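Local coordinates for uncharacterized protein MJ1062 (Methanocaldococcus jannaschii, PDB 3EO4), which is of unknown function but includes, in the piece crystallised here, a GNAT-type N-acetyltransferase domain, and therefore probably transfers acyl groups, at residues S12-R17 / V112-K117; A29-P34 / G94-E99; A127-L132 / L145-T150. All coordinates share one frame; numbering follows the deposited sequence.

Contact 1: S12-R17 / V112-K117; sequences SKIIIR and VSLVLK
Ile16 holds CG1 between its backbone N and carbonyl carbon (chi1 63°), and from there the second torsion runs on nearly extended, so that CD1 reaches out toward the helix at residues 112-117. Leu114 answers from the other side: with CG beside its backbone N (chi1 -75°) and an extended second torsion, it pushes one methyl, CD1, up to the strand.

That single methyl does most of the work. Leu114 CD1 lies 4.1 Å from Ile16 CG2, and the two side chains run antiparallel, flank to flank, instead of meeting end on. The same CD1 is also 4.1 Å from Ile14 CG2, and 4.1 Å from the carbonyl O of Ile14, which gives the methyl a piece of backbone to rest on as well. At the next helix residue, Ile16 CD1 comes to 4.2 Å from Val115 CG2, the two side chains lying nearly perpendicular. Ile16 therefore touches two consecutive helix residues with different branches.

The axes of strand 13-17 and helix 112-117 approach to 9.4 Å at 51°, a helix laid aslant over a sheet. In the GNAT fold this is the long helix after the fourth strand of the core, packed on the antiparallel sheet. Trp65 of the adjacent strand 63-71 and Val81 of strand 74-84, one further across the sheet, close in around Ile16 and Val115, and Cys5 of the edge strand 4-6 flanks Ile14 and Leu114.

Everything across the interface is hydrocarbon, apart from the Ile14 carbonyl oxygen. With methyls 4.1 to 4.2 Å apart, the pairing depends on shape and on exclusion of water, and imposes no directional bond on the placing of helix against sheet.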
ATOM      1  N   SER A  12      14.143   0.189  19.046  1.00 33.93           N
ATOM      2  CA  SER A  12      13.711   0.596  17.702  1.00 34.06           C
ATOM      3  C   SER A  12      14.676   1.530  16.961  1.00 33.37           C
ATOM      4  O   SER A  12      15.418   2.302  17.566  1.00 34.05           O
ATOM      5  CB  SER A  12      12.290   1.178  17.710  1.00 34.44           C
ATOM      6  OG  SER A  12      11.337   0.136  17.862  1.00 35.82           O
ATOM      7  N   LYS A  13      14.643   1.444  15.638  1.00 31.91           N
ATOM      8  CA  LYS A  13      15.656   2.033  14.806  1.00 30.73           C
ATOM      9  C   LYS A  13      15.051   2.287  13.450  1.00 29.54           C
ATOM     10  O   LYS A  13      14.277   1.480  12.943  1.00 29.06           O
ATOM     11  CB  LYS A  13      16.832   1.072  14.684  1.00 30.91           C
ATOM     12  CG  LYS A  13      18.092   1.694  14.167  1.00 32.56           C
ATOM     13  CD  LYS A  13      19.286   0.892  14.626  1.00 36.54           C
ATOM     14  CE  LYS A  13      20.493   1.138  13.736  1.00 39.08           C
ATOM     15  NZ  LYS A  13      20.861   2.591  13.667  1.00 40.27           N
ATOM     16  N   ILE A  14      15.386   3.437  12.888  1.00 28.91           N
ATOM     17  CA  ILE A  14      15.008   3.802  11.529  1.00 27.73           C
ATOM     18  C   ILE A  14      16.234   3.653  10.645  1.00 27.47           C
ATOM     19  O   ILE A  14      17.295   4.171  10.965  1.00 26.79           O
ATOM     20  CB  ILE A  14      14.536   5.252  11.449  1.00 27.67           C
ATOM     21  CG1 ILE A  14      13.153   5.410  12.103  1.00 29.11           C
ATOM     22  CG2 ILE A  14      14.473   5.706  10.003  1.00 26.95           C
ATOM     23  CD1 ILE A  14      13.171   5.618  13.587  1.00 30.34           C
ATOM     24  N   ILE A  15      16.064   2.938   9.536  1.00 26.71           N
ATOM     25  CA  ILE A  15      17.074   2.787   8.501  1.00 25.48           C
ATOM     26  C   ILE A  15      16.430   3.224   7.185  1.00 24.85           C
ATOM     27  O   ILE A  15      15.214   3.034   6.969  1.00 24.26           O
ATOM     28  CB  ILE A  15      17.521   1.319   8.413  1.00 25.95           C
ATOM     29  CG1 ILE A  15      18.082   0.864   9.764  1.00 26.35           C
ATOM     30  CG2 ILE A  15      18.587   1.124   7.340  1.00 26.09           C
ATOM     31  CD1 ILE A  15      17.428  -0.391  10.328  1.00 28.57           C
ATOM     32  N   ILE A  16      17.220   3.839   6.313  1.00 23.14           N
ATOM     33  CA  ILE A  16      16.752   4.113   4.978  1.00 21.78           C
ATOM     34  C   ILE A  16      17.670   3.402   3.984  1.00 21.26           C
ATOM     35  O   ILE A  16      18.883   3.345   4.202  1.00 21.41           O
ATOM     36  CB  ILE A  16      16.652   5.620   4.682  1.00 21.97           C
ATOM     37  CG1 ILE A  16      18.020   6.305   4.743  1.00 21.64           C
ATOM     38  CG2 ILE A  16      15.657   6.285   5.623  1.00 22.74           C
ATOM     39  CD1 ILE A  16      18.048   7.611   3.988  1.00 21.47           C
ATOM     40  N   ARG A  17      17.082   2.815   2.941  1.00 19.34           N
ATOM     41  CA  ARG A  17      17.841   2.126   1.895  1.00 18.49           C
ATOM     42  C   ARG A  17      17.228   2.495   0.545  1.00 17.72           C
ATOM     43  O   ARG A  17      16.007   2.769   0.460  1.00 17.24           O
ATOM     44  CB  ARG A  17      17.840   0.603   2.098  1.00 17.74           C
ATOM     45  CG  ARG A  17      16.446  -0.060   2.020  1.00 19.20           C
ATOM     46  CD  ARG A  17      16.445  -1.392   1.223  1.00 19.87           C
ATOM     47  NE  ARG A  17      15.091  -1.962   1.127  1.00 21.97           N
ATOM     48  CZ  ARG A  17      14.217  -1.763   0.122  1.00 20.29           C
ATOM     49  NH1 ARG A  17      14.529  -0.995  -0.921  1.00 15.36           N
ATOM     50  NH2 ARG A  17      13.015  -2.344   0.165  1.00 18.07           N
ATOM     51  N   VAL A 112      13.945  12.267   7.446  1.00 18.78           N
ATOM     52  CA  VAL A 112      14.373  13.488   6.781  1.00 18.50           C
ATOM     53  C   VAL A 112      15.770  13.906   7.279  1.00 18.35           C
ATOM     54  O   VAL A 112      16.639  14.230   6.476  1.00 17.99           O
ATOM     55  CB  VAL A 112      13.328  14.613   6.897  1.00 17.89           C
ATOM     56  CG1 VAL A 112      13.914  15.934   6.420  1.00 17.18           C
ATOM     57  CG2 VAL A 112      12.055  14.240   6.102  1.00 17.79           C
ATOM     58  N   SER A 113      16.007  13.845   8.584  1.00 17.98           N
ATOM     59  CA  SER A 113      17.325  14.246   9.071  1.00 18.51           C
ATOM     60  C   SER A 113      18.457  13.357   8.541  1.00 18.20           C
ATOM     61  O   SER A 113      19.558  13.861   8.266  1.00 19.00           O
ATOM     62  CB  SER A 113      17.364  14.359  10.584  1.00 17.39           C
ATOM     63  OG  SER A 113      17.458  13.071  11.102  1.00 22.23           O
ATOM     64  N   LEU A 114      18.189  12.058   8.372  1.00 16.95           N
ATOM     65  CA  LEU A 114      19.129  11.169   7.665  1.00 16.58           C
ATOM     66  C   LEU A 114      19.465  11.685   6.235  1.00 15.57           C
ATOM     67  O   LEU A 114      20.611  11.713   5.829  1.00 15.40           O
ATOM     68  CB  LEU A 114      18.613   9.717   7.631  1.00 15.89           C
ATOM     69  CG  LEU A 114      18.679   8.855   8.914  1.00 16.17           C
ATOM     70  CD1 LEU A 114      17.976   7.513   8.724  1.00 12.72           C
ATOM     71  CD2 LEU A 114      20.133   8.616   9.372  1.00 17.25           C
ATOM     72  N   VAL A 115      18.457  12.093   5.491  1.00 15.37           N
ATOM     73  CA  VAL A 115      18.664  12.663   4.150  1.00 15.32           C
ATOM     74  C   VAL A 115      19.464  13.983   4.199  1.00 15.49           C
ATOM     75  O   VAL A 115      20.395  14.144   3.430  1.00 15.67           O
ATOM     76  CB  VAL A 115      17.312  12.841   3.398  1.00 15.01           C
ATOM     77  CG1 VAL A 115      17.507  13.599   2.097  1.00 13.92           C
ATOM     78  CG2 VAL A 115      16.691  11.478   3.107  1.00 14.59           C
ATOM     79  N   LEU A 116      19.130  14.887   5.131  1.00 15.73           N
ATOM     80  CA  LEU A 116      19.881  16.122   5.318  1.00 16.68           C
ATOM     81  C   LEU A 116      21.358  15.902   5.612  1.00 17.64           C
ATOM     82  O   LEU A 116      22.213  16.652   5.123  1.00 16.60           O
ATOM     83  CB  LEU A 116      19.260  17.022   6.406  1.00 16.44           C
ATOM     84  CG  LEU A 116      17.789  17.414   6.209  1.00 16.22           C
ATOM     85  CD1 LEU A 116      17.279  18.103   7.454  1.00 16.77           C
ATOM     86  CD2 LEU A 116      17.527  18.272   4.969  1.00 18.07           C
ATOM     87  N   LYS A 117      21.660  14.876   6.405  1.00 18.71           N
ATOM     88  CA  LYS A 117      23.048  14.571   6.728  1.00 20.31           C
ATOM     89  C   LYS A 117      23.789  14.106   5.465  1.00 20.37           C
ATOM     90  O   LYS A 117      24.932  14.491   5.230  1.00 21.12           O
ATOM     91  CB  LYS A 117      23.138  13.522   7.842  1.00 20.49           C
ATOM     92  CG  LYS A 117      24.500  13.456   8.551  1.00 25.05           C
ATOM     93  CD  LYS A 117      24.642  14.619   9.581  1.00 31.58           C
ATOM     94  CE  LYS A 117      26.056  15.253   9.597  1.00 32.96           C
ATOM     95  NZ  LYS A 117      27.107  14.343  10.125  1.00 34.99           N
TER

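Contact 2: A29-P34 / G94-E99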
ATOM      1  N   ALA A  29       0.811   1.839  -3.656  1.00 16.35           N
ATOM      2  CA  ALA A  29      -0.295   1.570  -2.742  1.00 16.85           C
ATOM      3  C   ALA A  29      -0.449   2.640  -1.644  1.00 17.00           C
ATOM      4  O   ALA A  29      -1.570   3.046  -1.296  1.00 16.63           O
ATOM      5  CB  ALA A  29      -0.173   0.189  -2.137  1.00 16.48           C
ATOM      6  N   TRP A  30       0.674   3.115  -1.132  1.00 16.35           N
ATOM      7  CA  TRP A  30       0.656   4.244  -0.217  1.00 15.89           C
ATOM      8  C   TRP A  30       0.143   5.536  -0.879  1.00 16.00           C
ATOM      9  O   TRP A  30      -0.694   6.227  -0.321  1.00 15.70           O
ATOM     10  CB  TRP A  30       2.051   4.485   0.311  1.00 14.79           C
ATOM     11  CG  TRP A  30       2.545   3.435   1.249  1.00 14.10           C
ATOM     12  CD1 TRP A  30       1.799   2.659   2.123  1.00 11.24           C
ATOM     13  CD2 TRP A  30       3.913   3.069   1.438  1.00 10.02           C
ATOM     14  NE1 TRP A  30       2.645   1.829   2.848  1.00 12.25           N
ATOM     15  CE2 TRP A  30       3.945   2.064   2.443  1.00 10.88           C
ATOM     16  CE3 TRP A  30       5.121   3.508   0.867  1.00  9.11           C
ATOM     17  CZ2 TRP A  30       5.148   1.483   2.882  1.00  7.63           C
ATOM     18  CZ3 TRP A  30       6.309   2.921   1.289  1.00 11.58           C
ATOM     19  CH2 TRP A  30       6.310   1.921   2.312  1.00  7.50           C
ATOM     20  N   ARG A  31       0.642   5.860  -2.059  1.00 15.52           N
ATOM     21  CA  ARG A  31       0.230   7.099  -2.740  1.00 16.51           C
ATOM     22  C   ARG A  31      -1.188   7.102  -3.297  1.00 15.86           C
ATOM     23  O   ARG A  31      -1.670   8.152  -3.763  1.00 16.56           O
ATOM     24  CB  ARG A  31       1.212   7.422  -3.885  1.00 16.56           C
ATOM     25  CG  ARG A  31       2.638   7.612  -3.384  1.00 19.32           C
ATOM     26  CD  ARG A  31       3.519   8.230  -4.468  1.00 26.84           C
ATOM     27  NE  ARG A  31       3.638   9.683  -4.297  1.00 32.51           N
ATOM     28  CZ  ARG A  31       2.849  10.591  -4.864  1.00 33.93           C
ATOM     29  NH1 ARG A  31       3.065  11.880  -4.611  1.00 34.41           N
ATOM     30  NH2 ARG A  31       1.852  10.224  -5.679  1.00 34.10           N
ATOM     31  N   SER A  32      -1.813   5.929  -3.338  1.00 14.81           N
ATOM     32  CA  SER A  32      -3.164   5.781  -3.861  1.00 14.80           C
ATOM     33  C   SER A  32      -4.151   5.765  -2.716  1.00 14.46           C
ATOM     34  O   SER A  32      -5.326   5.575  -2.920  1.00 15.47           O
ATOM     35  CB  SER A  32      -3.298   4.518  -4.717  1.00 15.33           C
ATOM     36  OG  SER A  32      -2.350   4.522  -5.789  1.00 16.17           O
ATOM     37  N   ASN A  33      -3.665   5.969  -1.499  1.00 14.38           N
ATOM     38  CA  ASN A  33      -4.542   6.058  -0.361  1.00 14.27           C
ATOM     39  C   ASN A  33      -5.018   7.507  -0.175  1.00 14.64           C
ATOM     40  O   ASN A  33      -4.198   8.384   0.076  1.00 14.21           O
ATOM     41  CB  ASN A  33      -3.807   5.542   0.877  1.00 14.23           C
ATOM     42  CG  ASN A  33      -4.743   5.237   2.014  1.00 14.31           C
ATOM     43  OD1 ASN A  33      -5.657   5.985   2.288  1.00 12.66           O
ATOM     44  ND2 ASN A  33      -4.494   4.140   2.704  1.00 15.38           N
ATOM     45  N   PRO A  34      -6.344   7.761  -0.326  1.00 15.24           N
ATOM     46  CA  PRO A  34      -6.962   9.081  -0.184  1.00 15.89           C
ATOM     47  C   PRO A  34      -6.629   9.784   1.121  1.00 16.69           C
ATOM     48  O   PRO A  34      -6.685  11.017   1.174  1.00 16.57           O
ATOM     49  CB  PRO A  34      -8.470   8.776  -0.218  1.00 16.12           C
ATOM     50  CG  PRO A  34      -8.574   7.489  -0.918  1.00 15.83           C
ATOM     51  CD  PRO A  34      -7.358   6.717  -0.581  1.00 15.04           C
ATOM     52  N   GLY A  94      11.082  15.128  -0.176  1.00 18.64           N
ATOM     53  CA  GLY A  94       9.726  14.588  -0.018  1.00 18.47           C
ATOM     54  C   GLY A  94       9.700  13.442   0.987  1.00 18.70           C
ATOM     55  O   GLY A  94      10.680  12.683   1.115  1.00 17.19           O
ATOM     56  N   ILE A  95       8.595  13.311   1.718  1.00 18.53           N
ATOM     57  CA  ILE A  95       8.496  12.251   2.724  1.00 19.41           C
ATOM     58  C   ILE A  95       7.054  11.746   2.778  1.00 20.02           C
ATOM     59  O   ILE A  95       6.114  12.523   2.623  1.00 20.07           O
ATOM     60  CB  ILE A  95       9.000  12.744   4.155  1.00 19.93           C
ATOM     61  CG1 ILE A  95       8.772  11.715   5.266  1.00 20.50           C
ATOM     62  CG2 ILE A  95       8.286  14.043   4.587  1.00 19.59           C
ATOM     63  CD1 ILE A  95      10.007  10.895   5.594  1.00 26.11           C
ATOM     64  N   LEU A  96       6.890  10.454   3.045  1.00 20.45           N
ATOM     65  CA  LEU A  96       5.589   9.834   3.149  1.00 21.39           C
ATOM     66  C   LEU A  96       5.754   8.664   4.104  1.00 21.10           C
ATOM     67  O   LEU A  96       6.626   7.849   3.894  1.00 22.02           O
ATOM     68  CB  LEU A  96       5.213   9.332   1.762  1.00 21.79           C
ATOM     69  CG  LEU A  96       4.039   8.444   1.391  1.00 24.00           C
ATOM     70  CD1 LEU A  96       4.107   8.260  -0.144  1.00 23.74           C
ATOM     71  CD2 LEU A  96       4.065   7.083   2.039  1.00 26.69           C
ATOM     72  N   ILE A  97       4.978   8.627   5.183  1.00 20.52           N
ATOM     73  CA  ILE A  97       4.902   7.456   6.036  1.00 20.36           C
ATOM     74  C   ILE A  97       3.593   6.760   5.652  1.00 21.00           C
ATOM     75  O   ILE A  97       2.514   7.340   5.800  1.00 19.72           O
ATOM     76  CB  ILE A  97       4.955   7.821   7.562  1.00 20.65           C
ATOM     77  CG1 ILE A  97       6.253   8.581   7.905  1.00 19.13           C
ATOM     78  CG2 ILE A  97       4.727   6.577   8.468  1.00 19.63           C
ATOM     79  CD1 ILE A  97       7.542   7.724   7.756  1.00 20.14           C
ATOM     80  N   GLY A  98       3.719   5.525   5.136  1.00 20.92           N
ATOM     81  CA  GLY A  98       2.589   4.717   4.713  1.00 20.64           C
ATOM     82  C   GLY A  98       1.708   4.111   5.804  1.00 20.52           C
ATOM     83  O   GLY A  98       0.508   4.035   5.612  1.00 20.64           O
ATOM     84  N   GLU A  99       2.269   3.680   6.938  1.00 20.09           N
ATOM     85  CA  GLU A  99       1.434   3.152   8.029  1.00 19.83           C
ATOM     86  C   GLU A  99       0.903   4.309   8.808  1.00 19.81           C
ATOM     87  O   GLU A  99       1.695   5.131   9.258  1.00 20.58           O
ATOM     88  CB  GLU A  99       2.215   2.284   9.030  1.00 19.46           C
ATOM     89  CG  GLU A  99       2.993   1.191   8.426  1.00 19.29           C
ATOM     90  CD  GLU A  99       3.464   0.134   9.428  1.00 17.32           C
ATOM     91  OE1 GLU A  99       4.205  -0.751   8.974  1.00 18.39           O
ATOM     92  OE2 GLU A  99       3.110   0.165  10.635  1.00 16.45           O
TER
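Trp30 O accepts a hydrogen bond from Asn33 N at 3.2 Å as the chain leaves helix 24-31, while the indole of Trp30 turns to strand 94-97 and the bend beyond it. Gly98 sets its CA over one face of that indole, off toward the rim: the CA is 3.4 Å from the centroid of the five-membered ring and 14° off the normal, a CH-pi contact. Having no side chain, Gly98 can bring its backbone down onto the ring, with CA 3.4 Å from Trp30 CD1.

Leu96 fills the space alongside with both of its methyls. CG stands opposite the backbone N (chi1 171°), which points the fork at the helix. CD2 reaches Trp30 CB at 3.7 Å and approaches the six-membered ring obliquely, 3.9 Å from CE3. CD1 goes to the neighbouring residue, 3.6 Å from Arg31 CG, so one leucine spans two consecutive helix residues.

Beyond CG the Arg31 chain bends at its third torsion (97°), and NH1 forms a salt bridge with the sulfonate of a bound MES buffer molecule. Just past the helix, Ser32 O and Asn33 ND2 exchange hydrogen bonds with Asn33 and Ser32 of the second subunit, whose Ala29 packs on Trp30.

The arrangement joins the first helix of the GNAT fold to the end of strand 92-97. The apolar contact with Leu96 lies along the arginine's aliphatic stem, and its charged end can take an anion, as it does the MES sulfonate, probably from the crystallisation liquor; whether this marks a natural site is uncertain.

Contact 3: A127-L132 / L145-T150; sequences AHARIL and LGFKKT
Phe147 carries its side of this contact chiefly through one ring atom, CE1, pushed against the backbone of strand 127-132. CE1 is 3.8 Å from the carbonyl O of Ala127, 3.9 Å from CA of His128 and 4.1 Å from N of Ala129. His128 CA meets the ring at its edge, close to its plane, so the aromatic enters rim first. Ala129 CB, at 4.5 Å from CE1, is the nearest side-chain methyl and makes a looser touch. The ring gets there because CG lies anti to the carbonyl carbon (chi1 -74°), which turns it from the chain toward the strand; Leu116 of helix 107-121 and Val162 of strand 157-163 pack around it, and Phe142 meets it edge-to-face.

The chain reaches Phe147 by a Schellman motif that ends helix 136-144. Gly146, with positive phi, is the C-prime residue: Phe147 N bonds to Phe142 O and Gly146 N to Glu143 O. The topology is that of the GNAT C-terminal half: strand 126-132, helix, then strand 148-150, with the last strand, 157-163, inserted between the two. The segments are therefore not sheet neighbours, and their nearest CA atoms, in His128 and Phe147, stand 7.6 Å apart.

The CB of His128 points away from the segment that carries Phe147, and its ND1 is hydrogen-bonded to Asn90 OD1.

Past Phe147 the character changes. Lys148, Lys149 and Thr150 are exposed and do not touch strand 127-132; Lys149 instead lays its ammonium end against Trp158 in a cation-pi contact.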
ATOM      1  N   ALA A 127      18.357  23.076   1.436  1.00 17.05           N
ATOM      2  CA  ALA A 127      17.356  22.108   1.012  1.00 16.54           C
ATOM      3  C   ALA A 127      15.986  22.692   1.313  1.00 16.63           C
ATOM      4  O   ALA A 127      15.861  23.580   2.170  1.00 17.12           O
ATOM      5  CB  ALA A 127      17.534  20.733   1.723  1.00 15.70           C
ATOM      6  N   HIS A 128      14.963  22.202   0.608  1.00 15.95           N
ATOM      7  CA  HIS A 128      13.612  22.687   0.835  1.00 16.11           C
ATOM      8  C   HIS A 128      12.570  21.587   0.759  1.00 16.37           C
ATOM      9  O   HIS A 128      12.869  20.476   0.355  1.00 17.22           O
ATOM     10  CB  HIS A 128      13.264  23.866  -0.101  1.00 15.12           C
ATOM     11  CG  HIS A 128      13.121  23.488  -1.544  1.00 14.60           C
ATOM     12  ND1 HIS A 128      14.174  23.516  -2.431  1.00 14.50           N
ATOM     13  CD2 HIS A 128      12.037  23.120  -2.266  1.00 14.80           C
ATOM     14  CE1 HIS A 128      13.750  23.161  -3.631  1.00 12.88           C
ATOM     15  NE2 HIS A 128      12.456  22.918  -3.558  1.00 12.23           N
ATOM     16  N   ALA A 129      11.349  21.915   1.165  1.00 16.93           N
ATOM     17  CA  ALA A 129      10.197  21.009   1.082  1.00 16.81           C
ATOM     18  C   ALA A 129       9.024  21.838   0.544  1.00 16.46           C
ATOM     19  O   ALA A 129       8.943  23.020   0.830  1.00 16.80           O
ATOM     20  CB  ALA A 129       9.869  20.439   2.462  1.00 15.83           C
ATOM     21  N   ARG A 130       8.162  21.237  -0.267  1.00 16.82           N
ATOM     22  CA  ARG A 130       6.928  21.893  -0.735  1.00 18.59           C
ATOM     23  C   ARG A 130       5.796  21.257   0.049  1.00 17.84           C
ATOM     24  O   ARG A 130       5.671  20.028   0.061  1.00 17.68           O
ATOM     25  CB  ARG A 130       6.688  21.699  -2.254  1.00 18.64           C
ATOM     26  CG  ARG A 130       7.875  22.069  -3.142  1.00 22.10           C
ATOM     27  CD  ARG A 130       7.559  21.890  -4.658  1.00 23.83           C
ATOM     28  NE  ARG A 130       6.607  22.892  -5.087  1.00 22.60           N
ATOM     29  CZ  ARG A 130       6.852  23.886  -5.926  1.00 24.74           C
ATOM     30  NH1 ARG A 130       8.048  24.028  -6.501  1.00 24.93           N
ATOM     31  NH2 ARG A 130       5.865  24.732  -6.211  1.00 22.41           N
ATOM     32  N   ILE A 131       4.992  22.082   0.719  1.00 17.38           N
ATOM     33  CA  ILE A 131       3.966  21.551   1.615  1.00 17.08           C
ATOM     34  C   ILE A 131       2.613  22.228   1.410  1.00 17.83           C
ATOM     35  O   ILE A 131       2.519  23.475   1.342  1.00 17.62           O
ATOM     36  CB  ILE A 131       4.389  21.627   3.118  1.00 17.32           C
ATOM     37  CG1 ILE A 131       5.829  21.108   3.341  1.00 16.82           C
ATOM     38  CG2 ILE A 131       3.441  20.808   3.996  1.00 16.00           C
ATOM     39  CD1 ILE A 131       6.395  21.399   4.760  1.00 11.44           C
ATOM     40  N   LEU A 132       1.569  21.410   1.304  1.00 18.21           N
ATOM     41  CA  LEU A 132       0.206  21.957   1.256  1.00 19.02           C
ATOM     42  C   LEU A 132      -0.205  22.476   2.635  1.00 19.10           C
ATOM     43  O   LEU A 132       0.136  21.877   3.677  1.00 18.32           O
ATOM     44  CB  LEU A 132      -0.808  20.922   0.791  1.00 18.89           C
ATOM     45  CG  LEU A 132      -0.971  20.481  -0.654  1.00 20.47           C
ATOM     46  CD1 LEU A 132      -2.366  19.940  -0.737  1.00 22.45           C
ATOM     47  CD2 LEU A 132      -0.775  21.606  -1.709  1.00 18.77           C
ATOM     48  N   LEU A 145      12.788  20.524  12.389  1.00 13.51           N
ATOM     49  CA  LEU A 145      14.162  20.428  11.892  1.00 13.70           C
ATOM     50  C   LEU A 145      14.722  21.776  11.461  1.00 13.64           C
ATOM     51  O   LEU A 145      15.775  21.844  10.815  1.00 14.39           O
ATOM     52  CB  LEU A 145      14.266  19.427  10.737  1.00 12.70           C
ATOM     53  CG  LEU A 145      13.937  17.973  11.061  1.00 14.69           C
ATOM     54  CD1 LEU A 145      13.789  17.159   9.771  1.00 16.53           C
ATOM     55  CD2 LEU A 145      14.952  17.341  12.028  1.00 11.96           C
ATOM     56  N   GLY A 146      14.033  22.848  11.825  1.00 12.84           N
ATOM     57  CA  GLY A 146      14.554  24.158  11.556  1.00 13.00           C
ATOM     58  C   GLY A 146      14.202  24.768  10.204  1.00 12.69           C
ATOM     59  O   GLY A 146      14.699  25.829   9.894  1.00 12.21           O
ATOM     60  N   PHE A 147      13.372  24.095   9.407  1.00 13.26           N
ATOM     61  CA  PHE A 147      12.838  24.672   8.152  1.00 14.96           C
ATOM     62  C   PHE A 147      11.932  25.858   8.460  1.00 15.61           C
ATOM     63  O   PHE A 147      11.220  25.870   9.476  1.00 16.36           O
ATOM     64  CB  PHE A 147      12.024  23.669   7.338  1.00 13.64           C
ATOM     65  CG  PHE A 147      12.853  22.620   6.630  1.00 14.70           C
ATOM     66  CD1 PHE A 147      12.931  22.605   5.229  1.00 10.17           C
ATOM     67  CD2 PHE A 147      13.519  21.611   7.361  1.00 11.79           C
ATOM     68  CE1 PHE A 147      13.667  21.599   4.564  1.00 12.74           C
ATOM     69  CE2 PHE A 147      14.283  20.598   6.695  1.00 13.35           C
ATOM     70  CZ  PHE A 147      14.353  20.594   5.305  1.00 10.39           C
ATOM     71  N   LYS A 148      11.938  26.818   7.544  1.00 16.86           N
ATOM     72  CA  LYS A 148      11.258  28.112   7.706  1.00 17.96           C
ATOM     73  C   LYS A 148      10.416  28.366   6.483  1.00 18.31           C
ATOM     74  O   LYS A 148      10.921  28.262   5.370  1.00 18.22           O
ATOM     75  CB  LYS A 148      12.323  29.194   7.791  1.00 17.43           C
ATOM     76  CG  LYS A 148      11.831  30.592   7.962  1.00 21.93           C
ATOM     77  CD  LYS A 148      13.009  31.487   8.282  1.00 25.05           C
ATOM     78  CE  LYS A 148      13.356  32.353   7.110  1.00 27.27           C
ATOM     79  NZ  LYS A 148      12.446  33.533   7.174  1.00 29.51           N
ATOM     80  N   LYS A 149       9.140  28.684   6.682  1.00 18.70           N
ATOM     81  CA  LYS A 149       8.287  29.082   5.572  1.00 20.38           C
ATOM     82  C   LYS A 149       8.933  30.257   4.865  1.00 20.82           C
ATOM     83  O   LYS A 149       9.216  31.276   5.480  1.00 21.01           O
ATOM     84  CB  LYS A 149       6.874  29.469   6.040  1.00 19.50           C
ATOM     85  CG  LYS A 149       5.870  29.519   4.892  1.00 21.20           C
ATOM     86  CD  LYS A 149       4.555  30.191   5.304  1.00 22.19           C
ATOM     87  CE  LYS A 149       3.669  29.205   5.995  1.00 23.96           C
ATOM     88  NZ  LYS A 149       2.937  29.903   7.076  1.00 27.16           N
ATOM     89  N   THR A 150       9.161  30.108   3.571  1.00 22.18           N
ATOM     90  CA  THR A 150       9.981  31.064   2.830  1.00 23.55           C
ATOM     91  C   THR A 150       9.241  31.794   1.712  1.00 23.40           C
ATOM     92  O   THR A 150       9.483  32.970   1.486  1.00 23.35           O
ATOM     93  CB  THR A 150      11.274  30.360   2.313  1.00 23.58           C
ATOM     94  OG1 THR A 150      12.349  30.638   3.214  1.00 26.08           O
ATOM     95  CG2 THR A 150      11.688  30.820   0.940  1.00 25.17           C
TER

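Helix 107-121 connects the three places. In contact 1 it lies over the first large sheet; from the same segment Val112 reaches Ile95 of contact 2 and Leu145 of contact 3, while Leu116 packs on Phe147 and Ala127. Contacts 1 and 2 reach the same antiparallel sheet, from strand 13-18 and from strand 92-97; contact 3 belongs to the C-terminal three-stranded sheet, whose strand 126-132 meets the start of strand 92-97. All three are buried where they touch, but contact 1 is methyl on methyl, contact 2 adds a glycine CA against an indole face beside the subunit interface and a bound sulfonate, and contact 3 sets one aromatic edge against strand backbone, with exposed lysines following it.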